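Local coordinates for protein oxalate--CoA ligase (Arabidopsis thaliana, PDB 5IE2) that has the fold of the AMP-binding enzymes of the ANL clan and holds adenosine-5'-triphosphate and a magnesium ion, at residues T318-L326 with S336-M345; L187-K195 with L219-A228. All blocks are in the same frame, centred on the assembly; numbering follows the deposited sequence.

Contact 1 of 2, residues T318-L326 with S336-M345. With ACY (acetic acid), chain E.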
# COMPACT_ATOMS: atom_id res chain seq x y z
N THR A 318 -0.37 9.54 2.84
CA THR A 318 0.92 9.06 2.27
C THR A 318 1.27 7.71 2.99
O THR A 318 2.39 7.51 3.47
CB THR A 318 2.06 10.14 2.39
OG1 THR A 318 1.51 11.36 1.91
CG2 THR A 318 3.27 9.80 1.47
N HIS A 319 0.29 6.83 3.03
CA HIS A 319 0.41 5.51 3.68
C HIS A 319 0.27 5.62 5.22
O HIS A 319 -0.83 5.88 5.73
CB HIS A 319 1.73 4.79 3.23
CG HIS A 319 1.76 3.32 3.60
ND1 HIS A 319 0.74 2.44 3.30
CD2 HIS A 319 2.69 2.60 4.29
CE1 HIS A 319 1.03 1.24 3.79
NE2 HIS A 319 2.21 1.31 4.40
N LEU A 320 1.35 5.41 5.98
CA LEU A 320 1.25 5.09 7.40
C LEU A 320 0.51 6.15 8.28
O LEU A 320 0.85 7.36 8.25
CB LEU A 320 2.67 4.90 7.96
CG LEU A 320 2.74 4.60 9.47
CD1 LEU A 320 2.15 3.25 9.74
CD2 LEU A 320 4.23 4.66 9.90
N MET A 321 -0.47 5.67 9.04
CA MET A 321 -1.08 6.45 10.11
C MET A 321 -0.70 5.88 11.50
O MET A 321 -0.18 6.60 12.37
CB MET A 321 -2.61 6.48 9.95
CG MET A 321 -3.01 7.34 8.72
SD MET A 321 -4.81 7.30 8.47
CE MET A 321 -5.00 5.64 7.73
N SER A 322 -0.97 4.58 11.69
CA SER A 322 -0.65 3.98 12.99
C SER A 322 -0.00 2.62 12.81
O SER A 322 -0.20 1.93 11.79
CB SER A 322 -1.91 3.84 13.91
OG SER A 322 -2.82 2.83 13.42
N SER A 323 0.73 2.20 13.82
CA SER A 323 1.29 0.84 13.80
C SER A 323 1.49 0.25 15.18
O SER A 323 1.78 0.96 16.14
CB SER A 323 2.64 0.84 13.09
OG SER A 323 3.11 -0.51 12.94
N ASN A 324 1.38 -1.08 15.27
CA ASN A 324 1.93 -1.75 16.42
C ASN A 324 3.43 -1.55 16.41
O ASN A 324 4.06 -1.47 15.34
CB ASN A 324 1.57 -3.26 16.38
CG ASN A 324 0.12 -3.50 16.72
OD1 ASN A 324 -0.25 -3.59 17.89
ND2 ASN A 324 -0.73 -3.61 15.69
N PRO A 325 4.02 -1.41 17.59
CA PRO A 325 5.45 -1.13 17.76
C PRO A 325 6.27 -2.41 17.69
O PRO A 325 5.69 -3.53 17.77
CB PRO A 325 5.52 -0.52 19.17
CG PRO A 325 4.44 -1.35 19.91
CD PRO A 325 3.32 -1.51 18.88
N LEU A 326 7.59 -2.26 17.57
CA LEU A 326 8.54 -3.40 17.74
C LEU A 326 8.40 -3.94 19.16
O LEU A 326 8.10 -3.20 20.07
CB LEU A 326 10.00 -2.93 17.50
CG LEU A 326 10.35 -2.41 16.10
CD1 LEU A 326 11.72 -1.85 16.07
CD2 LEU A 326 10.29 -3.57 15.12
N SER A 336 -5.75 -5.11 16.55
CA SER A 336 -5.43 -3.66 16.70
C SER A 336 -4.41 -3.22 15.68
O SER A 336 -3.54 -4.02 15.25
CB SER A 336 -4.88 -3.37 18.10
OG SER A 336 -4.45 -2.00 18.21
N VAL A 337 -4.49 -1.94 15.29
CA VAL A 337 -3.51 -1.37 14.40
C VAL A 337 -2.55 -0.39 15.14
O VAL A 337 -1.87 0.45 14.52
CB VAL A 337 -4.18 -0.68 13.18
CG1 VAL A 337 -4.87 -1.70 12.32
CG2 VAL A 337 -5.22 0.35 13.61
N GLY A 338 -2.46 -0.55 16.46
CA GLY A 338 -1.41 0.11 17.21
C GLY A 338 -1.59 1.60 17.42
O GLY A 338 -2.69 2.10 17.47
N LYS A 339 -0.47 2.32 17.48
CA LYS A 339 -0.48 3.72 17.94
C LYS A 339 -0.10 4.65 16.82
O LYS A 339 0.68 4.29 15.97
CB LYS A 339 0.50 3.90 19.12
CG LYS A 339 0.11 3.03 20.31
CD LYS A 339 0.95 3.40 21.54
CE LYS A 339 2.39 2.99 21.39
NZ LYS A 339 2.52 1.55 21.71
N PRO A 340 -0.60 5.90 16.84
CA PRO A 340 -0.26 6.91 15.81
C PRO A 340 1.25 7.08 15.69
O PRO A 340 1.92 7.08 16.75
CB PRO A 340 -0.87 8.21 16.38
CG PRO A 340 -1.89 7.78 17.33
CD PRO A 340 -1.52 6.42 17.87
N VAL A 341 1.79 7.27 14.48
CA VAL A 341 3.23 7.46 14.33
C VAL A 341 3.47 8.82 13.67
O VAL A 341 3.12 9.00 12.52
CB VAL A 341 3.88 6.34 13.48
CG1 VAL A 341 5.45 6.55 13.30
CG2 VAL A 341 3.61 4.97 14.10
N GLY A 342 4.05 9.77 14.41
CA GLY A 342 4.48 11.03 13.82
C GLY A 342 3.36 11.97 13.37
O GLY A 342 3.59 12.84 12.56
N GLN A 343 2.14 11.74 13.86
CA GLN A 343 1.00 12.56 13.52
C GLN A 343 -0.02 12.47 14.60
O GLN A 343 0.03 11.55 15.43
CB GLN A 343 0.38 12.13 12.20
CG GLN A 343 -0.09 10.63 12.23
CD GLN A 343 -0.12 10.03 10.82
OE1 GLN A 343 -1.11 10.18 10.10
NE2 GLN A 343 0.98 9.38 10.42
N GLU A 344 -0.92 13.45 14.64
CA GLU A 344 -2.03 13.43 15.57
C GLU A 344 -3.18 12.60 15.07
O GLU A 344 -3.45 12.55 13.87
CB GLU A 344 -2.54 14.85 15.81
CG GLU A 344 -1.49 15.73 16.44
CD GLU A 344 -2.00 17.16 16.61
OE1 GLU A 344 -2.73 17.38 17.58
OE2 GLU A 344 -1.64 18.01 15.78
N MET A 345 -3.88 12.00 16.00
CA MET A 345 -5.02 11.19 15.64
C MET A 345 -6.07 11.32 16.75
O MET A 345 -5.74 11.33 17.95
CB MET A 345 -4.59 9.73 15.48
CG MET A 345 -5.72 8.87 15.03
SD MET A 345 -5.10 7.15 14.86
CE MET A 345 -3.64 7.41 13.76
C ACY E . -2.39 1.61 2.46
O ACY E . -1.81 0.53 2.87
OXT ACY E . -1.85 2.75 2.47
CH3 ACY E . -3.82 1.51 2.00

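Contact 2 of 2, residues L187-K195 with L219-A228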
# COMPACT_ATOMS: atom_id res chain seq x y z
N LEU A 187 6.03 12.89 1.37
CA LEU A 187 6.84 11.67 1.21
C LEU A 187 7.93 11.57 2.28
O LEU A 187 8.13 10.52 2.89
CB LEU A 187 7.49 11.62 -0.19
CG LEU A 187 6.50 11.52 -1.38
CD1 LEU A 187 7.31 11.50 -2.68
CD2 LEU A 187 5.72 10.26 -1.35
N ALA A 188 8.67 12.67 2.47
CA ALA A 188 9.72 12.69 3.50
C ALA A 188 9.18 12.39 4.89
O ALA A 188 9.74 11.62 5.65
CB ALA A 188 10.42 14.06 3.50
N SER A 189 8.03 12.99 5.24
CA SER A 189 7.39 12.72 6.51
C SER A 189 7.05 11.25 6.67
O SER A 189 7.32 10.67 7.72
CB SER A 189 6.10 13.58 6.65
OG SER A 189 6.47 14.96 6.58
N SER A 190 6.40 10.64 5.65
CA SER A 190 6.04 9.24 5.85
C SER A 190 7.25 8.30 5.91
O SER A 190 7.26 7.35 6.70
CB SER A 190 5.12 8.74 4.74
OG SER A 190 3.83 9.27 5.03
N VAL A 191 8.26 8.59 5.10
CA VAL A 191 9.49 7.80 5.15
C VAL A 191 10.13 7.89 6.56
O VAL A 191 10.51 6.87 7.15
CB VAL A 191 10.46 8.26 4.02
CG1 VAL A 191 11.93 7.84 4.34
CG2 VAL A 191 9.97 7.67 2.65
N LYS A 192 10.24 9.10 7.12
CA LYS A 192 10.72 9.21 8.49
C LYS A 192 9.87 8.45 9.51
O LYS A 192 10.41 7.82 10.42
CB LYS A 192 10.81 10.70 8.91
CG LYS A 192 12.02 11.31 8.21
CD LYS A 192 12.21 12.80 8.55
CE LYS A 192 11.02 13.67 8.02
NZ LYS A 192 11.19 15.12 8.38
N ASN A 193 8.54 8.53 9.37
CA ASN A 193 7.66 7.79 10.29
C ASN A 193 7.84 6.25 10.26
O ASN A 193 7.92 5.59 11.29
CB ASN A 193 6.19 8.10 9.96
CG ASN A 193 5.82 9.55 10.24
OD1 ASN A 193 6.46 10.27 11.05
ND2 ASN A 193 4.75 9.97 9.60
N ILE A 194 7.89 5.73 9.04
CA ILE A 194 8.02 4.29 8.81
C ILE A 194 9.40 3.83 9.29
O ILE A 194 9.51 2.88 10.06
CB ILE A 194 7.79 3.95 7.30
CG1 ILE A 194 6.35 4.33 6.91
CG2 ILE A 194 8.13 2.44 7.01
CD1 ILE A 194 6.10 4.39 5.36
N LYS A 195 10.44 4.58 8.94
CA LYS A 195 11.76 4.21 9.43
C LYS A 195 11.82 4.24 10.96
O LYS A 195 12.47 3.39 11.59
CB LYS A 195 12.82 5.23 8.96
CG LYS A 195 13.20 5.12 7.56
CD LYS A 195 14.52 5.95 7.37
CE LYS A 195 14.40 7.35 7.91
NZ LYS A 195 15.64 8.10 7.81
N LEU A 219 5.72 3.36 -0.54
CA LEU A 219 6.25 4.07 0.64
C LEU A 219 6.96 3.17 1.63
O LEU A 219 8.04 3.50 2.13
CB LEU A 219 5.13 4.83 1.43
CG LEU A 219 4.95 6.28 1.00
CD1 LEU A 219 6.18 7.16 1.42
CD2 LEU A 219 4.69 6.41 -0.56
N ALA A 220 6.37 2.04 1.98
CA ALA A 220 6.96 1.22 3.03
C ALA A 220 8.05 0.32 2.50
O ALA A 220 9.16 0.31 3.04
CB ALA A 220 5.86 0.35 3.74
N GLY A 221 7.71 -0.48 1.50
CA GLY A 221 8.73 -1.41 0.98
C GLY A 221 9.92 -0.70 0.30
O GLY A 221 11.07 -1.00 0.61
N LEU A 222 9.63 0.23 -0.61
CA LEU A 222 10.70 0.82 -1.43
C LEU A 222 11.29 2.08 -0.78
O LEU A 222 12.47 2.11 -0.41
CB LEU A 222 10.16 1.15 -2.84
CG LEU A 222 11.20 1.87 -3.72
CD1 LEU A 222 12.43 0.91 -4.08
CD2 LEU A 222 10.54 2.50 -4.95
N LEU A 223 10.48 3.13 -0.62
CA LEU A 223 11.10 4.42 -0.31
C LEU A 223 11.63 4.46 1.12
O LEU A 223 12.64 5.12 1.36
CB LEU A 223 10.09 5.57 -0.52
CG LEU A 223 9.66 5.74 -2.01
CD1 LEU A 223 8.55 6.85 -2.17
CD2 LEU A 223 10.89 6.03 -2.92
N SER A 224 10.94 3.83 2.07
CA SER A 224 11.43 3.91 3.46
C SER A 224 12.74 3.10 3.62
O SER A 224 13.64 3.47 4.42
CB SER A 224 10.38 3.41 4.46
OG SER A 224 9.24 4.31 4.39
N SER A 225 12.82 1.99 2.88
CA SER A 225 14.10 1.22 2.86
C SER A 225 15.23 2.09 2.33
O SER A 225 16.31 2.17 2.92
CB SER A 225 13.98 -0.04 1.97
OG SER A 225 13.06 -0.96 2.53
N LEU A 226 15.02 2.70 1.18
CA LEU A 226 16.09 3.50 0.56
C LEU A 226 16.44 4.66 1.49
O LEU A 226 17.60 5.04 1.65
CB LEU A 226 15.67 4.03 -0.79
CG LEU A 226 15.40 2.98 -1.88
CD1 LEU A 226 14.97 3.73 -3.13
CD2 LEU A 226 16.70 2.17 -2.16
N GLY A 227 15.41 5.23 2.11
CA GLY A 227 15.66 6.34 3.03
C GLY A 227 16.41 5.97 4.30
O GLY A 227 16.84 6.89 5.03
N ALA A 228 16.49 4.66 4.63
CA ALA A 228 17.32 4.23 5.75
C ALA A 228 18.74 3.79 5.37
O ALA A 228 19.51 3.35 6.26
CB ALA A 228 16.66 3.01 6.49

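Contact 1 of 2, residues T318-L326 with S336-M345
The carboxamide of Q343 turns toward the chain corner at M321, where NE2 donates to L320 O (3.0 Å, N-H...O angle 150°), an acceptor tilted out of the amide plane; V341 O, in that plane, is its second acceptor, and N369 holds OE1. These bonds should fix the rotation of the amide, which passes beside M321 with OE1 3.7 Å from M321 CG. N324 gives ND2 to S336 O at 2.9 Å, an acceptor lying in the amide plane, although ND2 itself sits well above the plane of that carbonyl. ND2 also bonds E310 O, and OD1 accepts from K333 N. The ring of H319 stacks with that of H216, and at its edge ND1 donates to OXT of an acetic acid (2.7 Å).

Between the amides, S323 and K339 form an antiparallel hydrogen-bonded pair, N to O at 3.0 Å both ways. V341 N adds a bond to M321 O. With chi1 at 70°, S322 OG lies between its own backbone N and carbonyl carbon and gives a 2.8 Å bond to V337 O from above the carbonyl plane. L320 CD2 packs 4.0 Å from V341 CB, and M345 CE comes close to M321 O.

Strand 339-340 edges a mixed sheet beside strand 319-323, whose other neighbour, strand 308-314, sets Y312 opposite M321 and S322 in a classic beta bulge. L320 and V341 touch helix 184-198, while V337 packs on L404 of strand 404-409 and borders the bound ATP.

Contact 2 of 2, residues L187-K195 with L219-A228
Helices 187-195 and 219-227 cross almost perpendicularly, at -86° with their axes 8.8 Å apart, and V191 and S224 bring the backbones nearest, CA to CA 4.7 Å. Each helix offers a knob to the other. V191 enters the hole among L219, L223, S224 and G227, its CG2 resting 3.8 Å from L223 CB, while its CG1 heads for the glycine. L219 fills the hole made by L187, S190, V191 and I194; its CD1 lies 3.8 Å from S190 CB, and its CD2 meets L187 CD2 where the two leucines run across each other at about a right angle.

S224 puts a hydroxyl into this apolar seam. Its OG is bonded to L219 O at 2.7 Å, spanning the wider pi-type turn at 219-223, and S224 N reaches the same oxygen from the opposite face of the carbonyl. I194 packs over the hydroxyl, with both CB and CD1 3.3 Å from S224 OG. At the far end, K195 lays its CG and CD along the C-terminal turn before a bend at chi3 (-52°) carries NZ to G227 O, 3.3 Å away and well above the carbonyl plane; outside the two helices, D2 forms a salt bridge with the same ammonium.

Reciprocal knobs-into-holes packing thus joins two helices of the AMP-binding domain, the second of which is the connection of a beta-alpha-beta crossover between parallel strands 205-207 and 231-234.

Both contacts are buried, but contact 1 is a sheet margin knit by polar bonds, whereas contact 2 is a helix crossing filled mainly by apolar side chains, with one lysine bond, from the partly exposed K195. Their centres are about 14 Å apart, and they meet where helix 184-198 lies against strand 319-323: S190 OG probably bonds T318 O at 2.8 Å, and I194 CG1 packs 3.7 Å from L320 CD2. N193, on the same helix, lies against V341 and G342. Contact 1 borders the ATP through V337; contact 2 stands farther back, L219 being about 11 Å from the nucleotide at the side chain's nearest approach.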